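Long-range contacts in cytosine-specific methyltransferase (Escherichia coli O157:H7 EDL933, PDB 3G7U), which probably transfers a methyl group from S-adenosyl-L-methionine to carbon 5 of cytosine in DNA, as other members of the C5-methyltransferase family do: residues A[141-146]-A[169-174]; A[263-268]-A[314-319]; A[271-276]-A[284-289]. All blocks are in the same frame, centred on the assembly; numbering follows the deposited sequence.

Contact 1 (A[141-146]-A[169-174]); sequences GDYDIL and GVKKSL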
ATOM      1  N   GLY A 141      -2.736  26.676  10.605  1.00 38.48           N
ATOM      2  CA  GLY A 141      -2.002  27.929  10.518  1.00 38.59           C
ATOM      3  C   GLY A 141      -1.129  28.028   9.288  1.00 37.98           C
ATOM      4  O   GLY A 141      -1.089  29.081   8.654  1.00 40.30           O
ATOM      5  N   ASP A 142      -0.456  26.934   8.920  1.00 33.29           N
ATOM      6  CA  ASP A 142       0.528  26.965   7.848  1.00 28.83           C
ATOM      7  C   ASP A 142       0.115  26.250   6.572  1.00 29.52           C
ATOM      8  O   ASP A 142       0.772  26.361   5.528  1.00 30.93           O
ATOM      9  CB  ASP A 142       1.834  26.368   8.378  1.00 34.40           C
ATOM     10  CG  ASP A 142       2.371  27.133   9.582  1.00 42.83           C
ATOM     11  OD1 ASP A 142       2.631  28.351   9.438  1.00 44.67           O
ATOM     12  OD2 ASP A 142       2.526  26.517  10.661  1.00 42.55           O
ATOM     13  N   TYR A 143      -0.988  25.492   6.651  1.00 30.90           N
ATOM     14  CA  TYR A 143      -1.414  24.662   5.503  1.00 29.19           C
ATOM     15  C   TYR A 143      -2.835  24.947   5.004  1.00 26.00           C
ATOM     16  O   TYR A 143      -3.739  25.170   5.795  1.00 31.55           O
ATOM     17  CB  TYR A 143      -1.313  23.144   5.888  1.00 26.92           C
ATOM     18  CG  TYR A 143       0.146  22.752   6.035  1.00 23.80           C
ATOM     19  CD1 TYR A 143       0.866  22.345   4.930  1.00 22.99           C
ATOM     20  CD2 TYR A 143       0.806  22.867   7.263  1.00 26.26           C
ATOM     21  CE1 TYR A 143       2.238  22.049   5.016  1.00 24.97           C
ATOM     22  CE2 TYR A 143       2.163  22.553   7.375  1.00 23.23           C
ATOM     23  CZ  TYR A 143       2.857  22.166   6.250  1.00 25.54           C
ATOM     24  OH  TYR A 143       4.184  21.889   6.347  1.00 28.43           O
ATOM     25  N   ASP A 144      -2.996  24.886   3.695  1.00 29.35           N
ATOM     26  CA  ASP A 144      -4.314  24.758   3.054  1.00 32.23           C
ATOM     27  C   ASP A 144      -4.691  23.268   3.128  1.00 31.99           C
ATOM     28  O   ASP A 144      -4.086  22.456   2.456  1.00 30.89           O
ATOM     29  CB  ASP A 144      -4.207  25.195   1.600  1.00 33.20           C
ATOM     30  CG  ASP A 144      -4.039  26.723   1.452  1.00 42.96           C
ATOM     31  OD1 ASP A 144      -4.586  27.467   2.303  1.00 41.64           O
ATOM     32  OD2 ASP A 144      -3.356  27.163   0.491  1.00 44.52           O
ATOM     33  N   ILE A 145      -5.669  22.955   3.965  1.00 32.49           N
ATOM     34  CA  ILE A 145      -6.058  21.575   4.262  1.00 30.96           C
ATOM     35  C   ILE A 145      -7.255  21.252   3.355  1.00 31.49           C
ATOM     36  O   ILE A 145      -8.224  22.004   3.321  1.00 29.87           O
ATOM     37  CB  ILE A 145      -6.391  21.410   5.750  1.00 32.06           C
ATOM     38  CG1 ILE A 145      -5.150  21.716   6.598  1.00 29.01           C
ATOM     39  CG2 ILE A 145      -6.857  19.978   6.056  1.00 33.91           C
ATOM     40  CD1 ILE A 145      -5.447  21.806   8.071  1.00 35.55           C
ATOM     41  N   LEU A 146      -7.142  20.189   2.564  1.00 26.49           N
ATOM     42  CA  LEU A 146      -8.200  19.841   1.647  1.00 26.56           C
ATOM     43  C   LEU A 146      -9.227  19.059   2.424  1.00 24.13           C
ATOM     44  O   LEU A 146      -8.931  18.439   3.468  1.00 25.89           O
ATOM     45  CB  LEU A 146      -7.703  19.014   0.467  1.00 27.19           C
ATOM     46  CG  LEU A 146      -6.580  19.551  -0.424  1.00 40.63           C
ATOM     47  CD1 LEU A 146      -6.431  18.692  -1.660  1.00 41.78           C
ATOM     48  CD2 LEU A 146      -6.887  20.984  -0.812  1.00 52.30           C
ATOM     49  N   GLY A 169      -2.560  18.321   2.778  1.00 24.03           N
ATOM     50  CA  GLY A 169      -2.440  19.739   3.136  1.00 27.99           C
ATOM     51  C   GLY A 169      -1.287  20.259   2.324  1.00 27.38           C
ATOM     52  O   GLY A 169      -0.370  19.515   2.015  1.00 24.62           O
ATOM     53  N   VAL A 170      -1.340  21.532   1.937  1.00 26.27           N
ATOM     54  CA  VAL A 170      -0.256  22.112   1.159  0.50 26.54           C
ATOM     55  C   VAL A 170       0.103  23.445   1.786  1.00 26.79           C
ATOM     56  O   VAL A 170      -0.746  24.138   2.311  1.00 29.44           O
ATOM     57  CB  VAL A 170      -0.567  22.313  -0.348  0.50 25.67           C
ATOM     58  CG1 VAL A 170      -0.652  20.974  -1.102  0.50 26.00           C
ATOM     59  CG2 VAL A 170      -1.800  23.182  -0.555  0.50 21.74           C
ATOM     60  N   LYS A 171       1.393  23.750   1.797  1.00 27.60           N
ATOM     61  CA  LYS A 171       1.878  24.939   2.494  1.00 29.00           C
ATOM     62  C   LYS A 171       1.228  26.164   1.854  1.00 25.92           C
ATOM     63  O   LYS A 171       1.240  26.306   0.606  1.00 30.59           O
ATOM     64  CB  LYS A 171       3.401  25.022   2.354  1.00 32.58           C
ATOM     65  CG  LYS A 171       4.127  25.342   3.633  1.00 35.98           C
ATOM     66  CD  LYS A 171       5.608  25.439   3.301  1.00 41.59           C
ATOM     67  CE  LYS A 171       6.467  25.483   4.548  1.00 49.16           C
ATOM     68  NZ  LYS A 171       5.936  26.426   5.592  1.00 57.52           N
ATOM     69  N   LYS A 172       0.643  26.989   2.706  1.00 30.78           N
ATOM     70  CA  LYS A 172       0.008  28.256   2.291  1.00 38.19           C
ATOM     71  C   LYS A 172       0.925  29.150   1.458  1.00 40.36           C
ATOM     72  O   LYS A 172       0.494  29.734   0.451  1.00 44.45           O
ATOM     73  CB  LYS A 172      -0.488  29.013   3.498  1.00 39.47           C
ATOM     74  CG  LYS A 172      -1.837  28.598   3.901  1.00 37.18           C
ATOM     75  CD  LYS A 172      -2.143  29.117   5.252  1.00 39.53           C
ATOM     76  CE  LYS A 172      -3.571  28.824   5.574  1.00 43.41           C
ATOM     77  NZ  LYS A 172      -3.773  29.135   6.990  1.00 52.65           N
ATOM     78  N   SER A 173       2.192  29.199   1.849  1.00 40.84           N
ATOM     79  CA  SER A 173       3.226  29.973   1.156  1.00 44.57           C
ATOM     80  C   SER A 173       3.346  29.654  -0.329  1.00 45.05           C
ATOM     81  O   SER A 173       3.868  30.456  -1.105  1.00 49.05           O
ATOM     82  CB  SER A 173       4.577  29.778   1.862  1.00 46.96           C
ATOM     83  OG  SER A 173       5.306  28.677   1.338  1.00 52.68           O
ATOM     84  N   LEU A 174       2.860  28.491  -0.741  1.00 43.65           N
ATOM     85  CA  LEU A 174       3.011  28.079  -2.136  1.00 40.29           C
ATOM     86  C   LEU A 174       1.959  28.705  -3.049  1.00 42.86           C
ATOM     87  O   LEU A 174       2.137  28.717  -4.287  1.00 42.43           O
ATOM     88  CB  LEU A 174       2.942  26.556  -2.257  1.00 43.71           C
ATOM     89  CG  LEU A 174       4.139  25.753  -1.723  1.00 43.24           C
ATOM     90  CD1 LEU A 174       3.765  24.292  -1.609  1.00 40.43           C
ATOM     91  CD2 LEU A 174       5.358  25.937  -2.624  1.00 42.17           C
TER
HETATM   92  O   HOH W   1       2.745  28.570   4.987  1.00 42.00           O
HETATM   93  O   HOH W   2      -0.860  26.768  -1.280  1.00 44.09           O
HETATM   94  O   HOH W   3      -2.196  30.062   0.317  1.00 53.06           O
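The antiparallel hairpin at the edge of the catalytic Rossmann-like sheet pairs Asp144 with Val170, and two backbone bonds define the register. Asp144 N reaches Val170 O at 2.7 Å, and Val170 N returns to Asp144 O at 2.9 Å. Tyr143-Lys171 and Ile145-Gly169 are the non-hydrogen-bonded pairs on either side. A third bond, Lys172 N to Asp142 O at 2.9 Å, is almost straight (174° at the hydrogen) and falls where the strand gives way to a 3-10 turn; water 1 also donates to this oxygen. Strands 143-152 and 163-171 are the antiparallel pair that ends the seven-stranded sheet (order 3-2-1-4-5-7-6, as in class I methyltransferases). Tyr143 CG is anti to its carbonyl carbon (chi1 -69°), beside the backbone N. Its ring lies obliquely, CD1 3.4 Å from Val170 C, and its hydroxyl bonds Pro112 O. Asp144 and Val170 share one face, Asp144 CB meeting Val170 CG2 at 3.8 Å. The Lys172 chain, extended beyond CG, runs across Asp144, its CG 3.4 Å from Asp144 OD1. Its NZ bonds Ser140 O and, weakly, Gly141 O, and stays 5.0 Å from Asp144 OD1. Waters 2 and 3 donate to Asp144 OD2, and to Lys171 O and Lys172 O respectively.

Contact 2 (A[263-268]-A[314-319]); sequences IVQERY and YHPRVI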
ATOM      1  N   ILE A 263     -12.108 -32.494   2.652  1.00 41.19           N
ATOM      2  CA  ILE A 263     -13.432 -32.031   3.004  1.00 45.12           C
ATOM      3  C   ILE A 263     -13.524 -30.517   2.826  1.00 44.78           C
ATOM      4  O   ILE A 263     -14.511 -30.020   2.276  1.00 44.67           O
ATOM      5  CB  ILE A 263     -13.878 -32.552   4.389  1.00 47.07           C
ATOM      6  CG1 ILE A 263     -14.269 -34.036   4.218  1.00 51.05           C
ATOM      7  CG2 ILE A 263     -15.045 -31.719   4.951  1.00 47.89           C
ATOM      8  CD1 ILE A 263     -14.878 -34.723   5.423  1.00 58.04           C
ATOM      9  N   VAL A 264     -12.463 -29.808   3.216  1.00 40.16           N
ATOM     10  CA  VAL A 264     -12.393 -28.367   2.991  1.00 36.33           C
ATOM     11  C   VAL A 264     -12.367 -28.094   1.491  1.00 33.49           C
ATOM     12  O   VAL A 264     -13.142 -27.285   0.973  1.00 34.45           O
ATOM     13  CB  VAL A 264     -11.193 -27.743   3.727  1.00 35.13           C
ATOM     14  CG1 VAL A 264     -10.941 -26.322   3.253  1.00 34.87           C
ATOM     15  CG2 VAL A 264     -11.437 -27.743   5.221  1.00 33.84           C
ATOM     16  N   GLN A 265     -11.516 -28.826   0.794  1.00 28.94           N
ATOM     17  CA  GLN A 265     -11.350 -28.686  -0.631  1.00 35.71           C
ATOM     18  C   GLN A 265     -12.668 -28.916  -1.380  1.00 39.37           C
ATOM     19  O   GLN A 265     -12.977 -28.202  -2.332  1.00 35.27           O
ATOM     20  CB  GLN A 265     -10.296 -29.682  -1.076  1.00 37.16           C
ATOM     21  CG  GLN A 265      -9.774 -29.503  -2.453  1.00 45.37           C
ATOM     22  CD  GLN A 265      -8.485 -30.272  -2.687  1.00 48.54           C
ATOM     23  OE1 GLN A 265      -8.162 -30.609  -3.821  1.00 57.51           O
ATOM     24  NE2 GLN A 265      -7.745 -30.551  -1.620  1.00 50.77           N
ATOM     25  N   GLU A 266     -13.453 -29.902  -0.940  1.00 41.04           N
ATOM     26  CA  GLU A 266     -14.730 -30.196  -1.604  1.00 43.72           C
ATOM     27  C   GLU A 266     -15.757 -29.099  -1.320  1.00 41.72           C
ATOM     28  O   GLU A 266     -16.541 -28.709  -2.188  1.00 42.15           O
ATOM     29  CB  GLU A 266     -15.246 -31.583  -1.201  1.00 47.06           C
ATOM     30  CG  GLU A 266     -14.689 -32.702  -2.093  1.00 59.17           C
ATOM     31  CD  GLU A 266     -14.693 -34.090  -1.430  1.00 67.68           C
ATOM     32  OE1 GLU A 266     -15.281 -34.260  -0.330  1.00 68.51           O
ATOM     33  OE2 GLU A 266     -14.088 -35.015  -2.022  1.00 71.73           O
ATOM     34  N   ARG A 267     -15.713 -28.570  -0.112  1.00 39.14           N
ATOM     35  CA  ARG A 267     -16.555 -27.467   0.262  1.00 39.66           C
ATOM     36  C   ARG A 267     -16.220 -26.224  -0.582  1.00 42.27           C
ATOM     37  O   ARG A 267     -17.134 -25.552  -1.062  1.00 42.65           O
ATOM     38  CB  ARG A 267     -16.363 -27.184   1.734  1.00 40.46           C
ATOM     39  CG  ARG A 267     -17.614 -26.834   2.470  1.00 44.05           C
ATOM     40  CD  ARG A 267     -17.365 -26.866   3.945  1.00 46.35           C
ATOM     41  NE  ARG A 267     -16.470 -25.801   4.373  1.00 47.16           N
ATOM     42  CZ  ARG A 267     -15.500 -25.966   5.266  1.00 48.79           C
ATOM     43  NH1 ARG A 267     -15.305 -27.158   5.817  1.00 47.30           N
ATOM     44  NH2 ARG A 267     -14.716 -24.952   5.599  1.00 40.37           N
ATOM     45  N   TYR A 268     -14.929 -25.938  -0.783  1.00 39.90           N
ATOM     46  CA  TYR A 268     -14.523 -24.777  -1.583  1.00 33.85           C
ATOM     47  C   TYR A 268     -14.860 -24.971  -3.058  1.00 35.68           C
ATOM     48  O   TYR A 268     -15.311 -24.029  -3.725  1.00 35.64           O
ATOM     49  CB  TYR A 268     -13.021 -24.477  -1.442  1.00 33.34           C
ATOM     50  CG  TYR A 268     -12.561 -23.983  -0.096  1.00 26.97           C
ATOM     51  CD1 TYR A 268     -13.457 -23.600   0.906  1.00 35.38           C
ATOM     52  CD2 TYR A 268     -11.195 -23.885   0.184  1.00 32.06           C
ATOM     53  CE1 TYR A 268     -13.013 -23.146   2.139  1.00 31.50           C
ATOM     54  CE2 TYR A 268     -10.742 -23.417   1.436  1.00 29.04           C
ATOM     55  CZ  TYR A 268     -11.659 -23.050   2.389  1.00 34.27           C
ATOM     56  OH  TYR A 268     -11.201 -22.623   3.599  1.00 35.40           O
ATOM     57  N   TYR A 314     -11.541 -20.325  -9.385  1.00 32.48           N
ATOM     58  CA  TYR A 314     -11.538 -21.581 -10.144  1.00 37.31           C
ATOM     59  C   TYR A 314     -10.988 -22.787  -9.357  1.00 40.32           C
ATOM     60  O   TYR A 314     -11.517 -23.901  -9.471  1.00 42.12           O
ATOM     61  CB  TYR A 314     -10.777 -21.389 -11.449  1.00 39.25           C
ATOM     62  CG  TYR A 314     -11.318 -20.251 -12.306  1.00 45.84           C
ATOM     63  CD1 TYR A 314     -12.690 -20.127 -12.573  1.00 47.43           C
ATOM     64  CD2 TYR A 314     -10.459 -19.305 -12.861  1.00 49.92           C
ATOM     65  CE1 TYR A 314     -13.184 -19.086 -13.367  1.00 46.40           C
ATOM     66  CE2 TYR A 314     -10.946 -18.252 -13.656  1.00 48.21           C
ATOM     67  CZ  TYR A 314     -12.298 -18.157 -13.902  1.00 50.34           C
ATOM     68  OH  TYR A 314     -12.761 -17.118 -14.691  1.00 54.86           O
ATOM     69  N   HIS A 315      -9.949 -22.557  -8.555  1.00 34.48           N
ATOM     70  CA  HIS A 315      -9.328 -23.613  -7.758  1.00 33.11           C
ATOM     71  C   HIS A 315      -9.912 -23.699  -6.373  1.00 30.17           C
ATOM     72  O   HIS A 315     -10.268 -22.682  -5.760  1.00 29.41           O
ATOM     73  CB  HIS A 315      -7.796 -23.428  -7.672  1.00 31.54           C
ATOM     74  CG  HIS A 315      -7.126 -23.379  -9.006  1.00 29.73           C
ATOM     75  ND1 HIS A 315      -7.228 -24.399  -9.925  1.00 37.89           N
ATOM     76  CD2 HIS A 315      -6.356 -22.430  -9.583  1.00 33.40           C
ATOM     77  CE1 HIS A 315      -6.550 -24.082 -11.011  1.00 32.03           C
ATOM     78  NE2 HIS A 315      -6.023 -22.885 -10.834  1.00 35.84           N
ATOM     79  N   PRO A 316     -10.011 -24.928  -5.844  1.00 29.17           N
ATOM     80  CA  PRO A 316     -10.596 -25.099  -4.529  1.00 27.64           C
ATOM     81  C   PRO A 316      -9.638 -24.819  -3.352  1.00 27.82           C
ATOM     82  O   PRO A 316      -9.324 -25.710  -2.571  1.00 24.95           O
ATOM     83  CB  PRO A 316     -11.053 -26.563  -4.546  1.00 29.00           C
ATOM     84  CG  PRO A 316     -10.101 -27.250  -5.487  1.00 29.29           C
ATOM     85  CD  PRO A 316      -9.659 -26.218  -6.487  1.00 29.71           C
ATOM     86  N   ARG A 317      -9.237 -23.554  -3.177  1.00 23.89           N
ATOM     87  CA  ARG A 317      -8.179 -23.236  -2.230  1.00 23.74           C
ATOM     88  C   ARG A 317      -8.226 -21.740  -1.900  1.00 19.84           C
ATOM     89  O   ARG A 317      -8.781 -20.961  -2.681  1.00 21.38           O
ATOM     90  CB  ARG A 317      -6.809 -23.591  -2.840  1.00 23.26           C
ATOM     91  CG  ARG A 317      -6.536 -22.943  -4.188  1.00 25.56           C
ATOM     92  CD  ARG A 317      -5.056 -23.008  -4.485  1.00 23.08           C
ATOM     93  NE  ARG A 317      -4.629 -22.437  -5.762  1.00 24.65           N
ATOM     94  CZ  ARG A 317      -4.424 -21.134  -6.011  1.00 29.90           C
ATOM     95  NH1 ARG A 317      -4.634 -20.219  -5.068  1.00 24.19           N
ATOM     96  NH2 ARG A 317      -3.964 -20.751  -7.199  1.00 24.36           N
ATOM     97  N   VAL A 318      -7.618 -21.333  -0.779  1.00 21.51           N
ATOM     98  CA  VAL A 318      -7.394 -19.911  -0.549  1.00 20.11           C
ATOM     99  C   VAL A 318      -6.370 -19.405  -1.554  1.00 21.32           C
ATOM    100  O   VAL A 318      -5.618 -20.205  -2.125  1.00 22.88           O
ATOM    101  CB  VAL A 318      -6.899 -19.636   0.880  1.00 19.12           C
ATOM    102  CG1 VAL A 318      -7.955 -20.077   1.879  1.00 27.18           C
ATOM    103  CG2 VAL A 318      -5.627 -20.409   1.162  1.00 23.31           C
ATOM    104  N   ILE A 319      -6.363 -18.099  -1.816  1.00 19.64           N
ATOM    105  CA  ILE A 319      -5.400 -17.499  -2.754  1.00 20.64           C
ATOM    106  C   ILE A 319      -3.976 -17.513  -2.162  1.00 21.86           C
ATOM    107  O   ILE A 319      -3.832 -17.631  -0.943  1.00 23.52           O
ATOM    108  CB  ILE A 319      -5.839 -16.044  -3.178  1.00 20.64           C
ATOM    109  CG1 ILE A 319      -5.923 -15.109  -1.955  1.00 20.80           C
ATOM    110  CG2 ILE A 319      -7.188 -16.121  -4.018  1.00 18.79           C
ATOM    111  CD1 ILE A 319      -6.232 -13.635  -2.347  1.00 23.07           C
TER
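Tyr268 and Gln265, one helical turn apart on helix 262-269, both touch Pro316: Gln265 at its CB and CG, Tyr268 at its backbone and CB. Pro316 CB lies 3.4 Å from Gln265 O, so the proline touches the helix backbone as well as its side chains. Gln265 CG is anti to its own backbone N (chi1 -168°), and this places it 3.8 Å from Pro316 CG; the two side chains pass obliquely, with the methylene of the glutamine doing the touching. Tyr268 approaches differently. Its CB is directed toward the loop and lies 4.2 Å from Pro316 CB, whereas the ring presents its edge: Pro316 O lies near the ring plane, 3.8 Å from Tyr268 CD2. Tyr268 CE2 also comes to 4.4 Å from Val318 CG1, a looser contact. One face of the tyrosine ring is covered from within the helix by Val264 CG1, 3.4 Å above the plane and displaced toward the rim. An inverse gamma turn centred on Pro316 is closed by Arg317 N to His315 O at 2.9 Å. The region is consistent with the smaller domain that C5-methyltransferases carry beyond the catalytic sheet. His260, just before helix 262-269, meets the Tyr268 ring edge-to-face and bonds Val318 N, while Arg317 forms a salt bridge with Glu323 of helix 321-328, toward which the loop leads.

Contact 3 (A[271-276]-A[284-289]); sequences LSFGET and RLDPNG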
ATOM      1  N   LEU A 271     -18.344 -23.862  -3.933  1.00 41.28           N
ATOM      2  CA  LEU A 271     -18.738 -22.454  -3.819  1.00 39.18           C
ATOM      3  C   LEU A 271     -18.991 -21.808  -5.184  1.00 38.19           C
ATOM      4  O   LEU A 271     -18.225 -21.985  -6.141  1.00 33.92           O
ATOM      5  CB  LEU A 271     -17.708 -21.657  -2.996  1.00 40.70           C
ATOM      6  CG  LEU A 271     -17.544 -22.043  -1.524  1.00 42.47           C
ATOM      7  CD1 LEU A 271     -16.413 -21.245  -0.903  1.00 41.17           C
ATOM      8  CD2 LEU A 271     -18.839 -21.835  -0.718  1.00 43.38           C
ATOM      9  N   SER A 272     -20.109 -21.101  -5.301  1.00 41.57           N
ATOM     10  CA  SER A 272     -20.345 -20.291  -6.489  0.50 40.30           C
ATOM     11  C   SER A 272     -19.585 -18.968  -6.315  1.00 41.86           C
ATOM     12  O   SER A 272     -19.235 -18.581  -5.194  1.00 43.50           O
ATOM     13  CB  SER A 272     -21.851 -20.038  -6.709  0.50 40.56           C
ATOM     14  OG  SER A 272     -22.542 -21.213  -7.124  0.50 35.46           O
ATOM     15  N   PHE A 273     -19.326 -18.283  -7.421  1.00 41.22           N
ATOM     16  CA  PHE A 273     -18.710 -16.955  -7.379  1.00 43.42           C
ATOM     17  C   PHE A 273     -19.387 -16.032  -6.348  1.00 45.03           C
ATOM     18  O   PHE A 273     -20.619 -15.962  -6.265  1.00 48.71           O
ATOM     19  CB  PHE A 273     -18.760 -16.331  -8.758  1.00 38.79           C
ATOM     20  CG  PHE A 273     -18.073 -17.142  -9.823  1.00 39.78           C
ATOM     21  CD1 PHE A 273     -16.944 -17.902  -9.539  1.00 40.46           C
ATOM     22  CD2 PHE A 273     -18.530 -17.110 -11.129  1.00 39.43           C
ATOM     23  CE1 PHE A 273     -16.291 -18.625 -10.551  1.00 35.89           C
ATOM     24  CE2 PHE A 273     -17.893 -17.838 -12.140  1.00 42.50           C
ATOM     25  CZ  PHE A 273     -16.775 -18.603 -11.844  1.00 42.83           C
ATOM     26  N   GLY A 274     -18.594 -15.380  -5.504  1.00 40.84           N
ATOM     27  CA  GLY A 274     -19.148 -14.474  -4.511  1.00 34.87           C
ATOM     28  C   GLY A 274     -19.672 -15.118  -3.249  1.00 40.33           C
ATOM     29  O   GLY A 274     -20.021 -14.410  -2.285  1.00 41.74           O
ATOM     30  N   GLU A 275     -19.728 -16.451  -3.219  1.00 39.76           N
ATOM     31  CA  GLU A 275     -20.292 -17.147  -2.062  1.00 40.68           C
ATOM     32  C   GLU A 275     -19.328 -17.237  -0.892  1.00 41.78           C
ATOM     33  O   GLU A 275     -18.153 -17.549  -1.060  1.00 41.22           O
ATOM     34  CB  GLU A 275     -20.791 -18.551  -2.462  1.00 43.00           C
ATOM     35  CG  GLU A 275     -21.759 -19.176  -1.472  1.00 47.55           C
ATOM     36  CD  GLU A 275     -22.172 -20.597  -1.839  1.00 44.92           C
ATOM     37  OE1 GLU A 275     -22.033 -21.015  -3.019  1.00 46.56           O
ATOM     38  OE2 GLU A 275     -22.639 -21.296  -0.919  1.00 52.59           O
ATOM     39  N   THR A 276     -19.838 -16.968   0.298  1.00 39.83           N
ATOM     40  CA  THR A 276     -19.072 -17.076   1.505  1.00 46.62           C
ATOM     41  C   THR A 276     -19.280 -18.490   2.035  1.00 52.38           C
ATOM     42  O   THR A 276     -20.408 -18.989   2.058  1.00 54.08           O
ATOM     43  CB  THR A 276     -19.538 -16.029   2.505  1.00 46.10           C
ATOM     44  OG1 THR A 276     -19.536 -14.748   1.863  1.00 50.30           O
ATOM     45  CG2 THR A 276     -18.632 -15.971   3.700  1.00 47.26           C
ATOM     46  N   ARG A 284     -15.501 -16.963  -1.936  1.00 28.48           N
ATOM     47  CA  ARG A 284     -14.960 -17.154  -3.273  1.00 28.38           C
ATOM     48  C   ARG A 284     -15.024 -15.880  -4.100  1.00 32.62           C
ATOM     49  O   ARG A 284     -16.067 -15.216  -4.166  1.00 33.75           O
ATOM     50  CB  ARG A 284     -15.631 -18.336  -3.986  1.00 27.01           C
ATOM     51  CG  ARG A 284     -15.291 -18.487  -5.456  1.00 29.00           C
ATOM     52  CD  ARG A 284     -15.543 -19.893  -5.934  1.00 36.67           C
ATOM     53  NE  ARG A 284     -14.330 -20.714  -5.883  1.00 35.06           N
ATOM     54  CZ  ARG A 284     -14.286 -22.012  -6.142  1.00 37.65           C
ATOM     55  NH1 ARG A 284     -15.409 -22.672  -6.446  1.00 36.64           N
ATOM     56  NH2 ARG A 284     -13.124 -22.658  -6.082  1.00 31.69           N
ATOM     57  N   LEU A 285     -13.893 -15.541  -4.716  1.00 27.81           N
ATOM     58  CA  LEU A 285     -13.803 -14.409  -5.628  1.00 31.36           C
ATOM     59  C   LEU A 285     -14.661 -14.638  -6.866  1.00 33.23           C
ATOM     60  O   LEU A 285     -14.771 -15.762  -7.369  1.00 34.40           O
ATOM     61  CB  LEU A 285     -12.364 -14.180  -6.078  1.00 28.45           C
ATOM     62  CG  LEU A 285     -11.385 -13.719  -4.976  1.00 27.70           C
ATOM     63  CD1 LEU A 285      -9.950 -13.909  -5.386  1.00 26.80           C
ATOM     64  CD2 LEU A 285     -11.638 -12.249  -4.671  1.00 28.72           C
ATOM     65  N   ASP A 286     -15.259 -13.552  -7.350  1.00 31.48           N
ATOM     66  CA  ASP A 286     -15.948 -13.561  -8.630  1.00 31.08           C
ATOM     67  C   ASP A 286     -14.931 -13.089  -9.628  1.00 27.97           C
ATOM     68  O   ASP A 286     -14.378 -11.979  -9.492  1.00 33.45           O
ATOM     69  CB  ASP A 286     -17.165 -12.617  -8.553  1.00 32.01           C
ATOM     70  CG  ASP A 286     -17.942 -12.488  -9.884  1.00 36.14           C
ATOM     71  OD1 ASP A 286     -17.512 -12.929 -10.981  1.00 31.27           O
ATOM     72  OD2 ASP A 286     -19.021 -11.861  -9.813  1.00 44.55           O
ATOM     73  N   PRO A 287     -14.672 -13.909 -10.659  1.00 29.45           N
ATOM     74  CA  PRO A 287     -13.662 -13.560 -11.662  1.00 26.97           C
ATOM     75  C   PRO A 287     -13.957 -12.275 -12.451  1.00 34.29           C
ATOM     76  O   PRO A 287     -13.030 -11.640 -12.967  1.00 35.07           O
ATOM     77  CB  PRO A 287     -13.649 -14.774 -12.598  1.00 29.04           C
ATOM     78  CG  PRO A 287     -14.904 -15.490 -12.329  1.00 28.03           C
ATOM     79  CD  PRO A 287     -15.324 -15.204 -10.943  1.00 29.35           C
ATOM     80  N   ASN A 288     -15.241 -11.924 -12.566  1.00 37.53           N
ATOM     81  CA  ASN A 288     -15.647 -10.680 -13.238  1.00 40.95           C
ATOM     82  C   ASN A 288     -15.969  -9.564 -12.242  1.00 39.58           C
ATOM     83  O   ASN A 288     -16.508  -8.527 -12.611  1.00 40.60           O
ATOM     84  CB  ASN A 288     -16.845 -10.954 -14.164  1.00 43.88           C
ATOM     85  CG  ASN A 288     -16.502 -11.931 -15.287  1.00 47.08           C
ATOM     86  OD1 ASN A 288     -15.537 -11.743 -16.045  1.00 50.90           O
ATOM     87  ND2 ASN A 288     -17.291 -12.986 -15.393  1.00 52.58           N
ATOM     88  N   GLY A 289     -15.640  -9.799 -10.977  1.00 32.15           N
ATOM     89  CA  GLY A 289     -15.823  -8.824  -9.911  1.00 29.96           C
ATOM     90  C   GLY A 289     -14.452  -8.374  -9.422  1.00 30.57           C
ATOM     91  O   GLY A 289     -13.480  -8.515 -10.131  1.00 26.58           O
TER
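Gly274 and Arg284 join two irregular segments at a type II beta turn, Ser272 to Glu275, in the long loop region between helices 262-269 and 321-328, probably part of the smaller domain of the C5-methyltransferase fold. Backbone bonds form the first group. Gly274 N gives to Arg284 O at 2.9 Å, but the donor stands above the carbonyl plane, 41° out of it, and the angle at the hydrogen is a bent 132°. Arg284 N gives to Glu275 O at the same length and more directly, so both backbone polar atoms of Arg284 are engaged by the turn. The turn itself is closed by Glu275 N to Ser272 O. The second segment has its own type I turn, Asp286 to Gly289. Leu285 O is buried here without a polar partner.

The second group is polar and involves side chains. Within the first turn, Ser272 N makes a nearly straight bond to Glu275 OE1, meeting the oxygen on its anti side. In the second, Asp286 OD1 accepts from Asn288 N, an Asx turn. Arg284 CG is anti to the backbone N; the chain bends at chi3, and Leu271 O lies at the edge of the guanidinium, near its plane, where Arg284 NH1 donates to it at 2.9 Å. The other nitrogens have partners outside the two segments: NE bonds His312 O, and NH2 reaches His315 O weakly. Several bonds thus fix the rotation of this buried group.

Apolar contacts form the third group. Leu271 CB packs on Arg284 CB at 4.0 Å, and Phe273 CB lies against Asp286 CB at a similar separation. Pro287 and the Phe273 ring cross at about a right angle in a CH-pi contact, with Pro287 CD 3.4 Å from the ring centroid and only 10° off its normal.

From the N terminus, contact 1 comes first: it closes the hairpin of strands 143-152 and 163-171 at the edge of the large sheet. The chain then crosses to the opposite side of the molecule's centre, where contact 2 brings helix 262-269 against the loop 314-319. Within the span that it bridges, contact 3 closes a much shorter loop, joining 271-276 to 284-289. Contacts 2 and 3 have centres about 12 Å apart and touch through Tyr314 on Pro287 and Ile319 on Leu285. Contact 1 remains separate, its centre about 51 Å from that of contact 2 and 45 Å from that of contact 3.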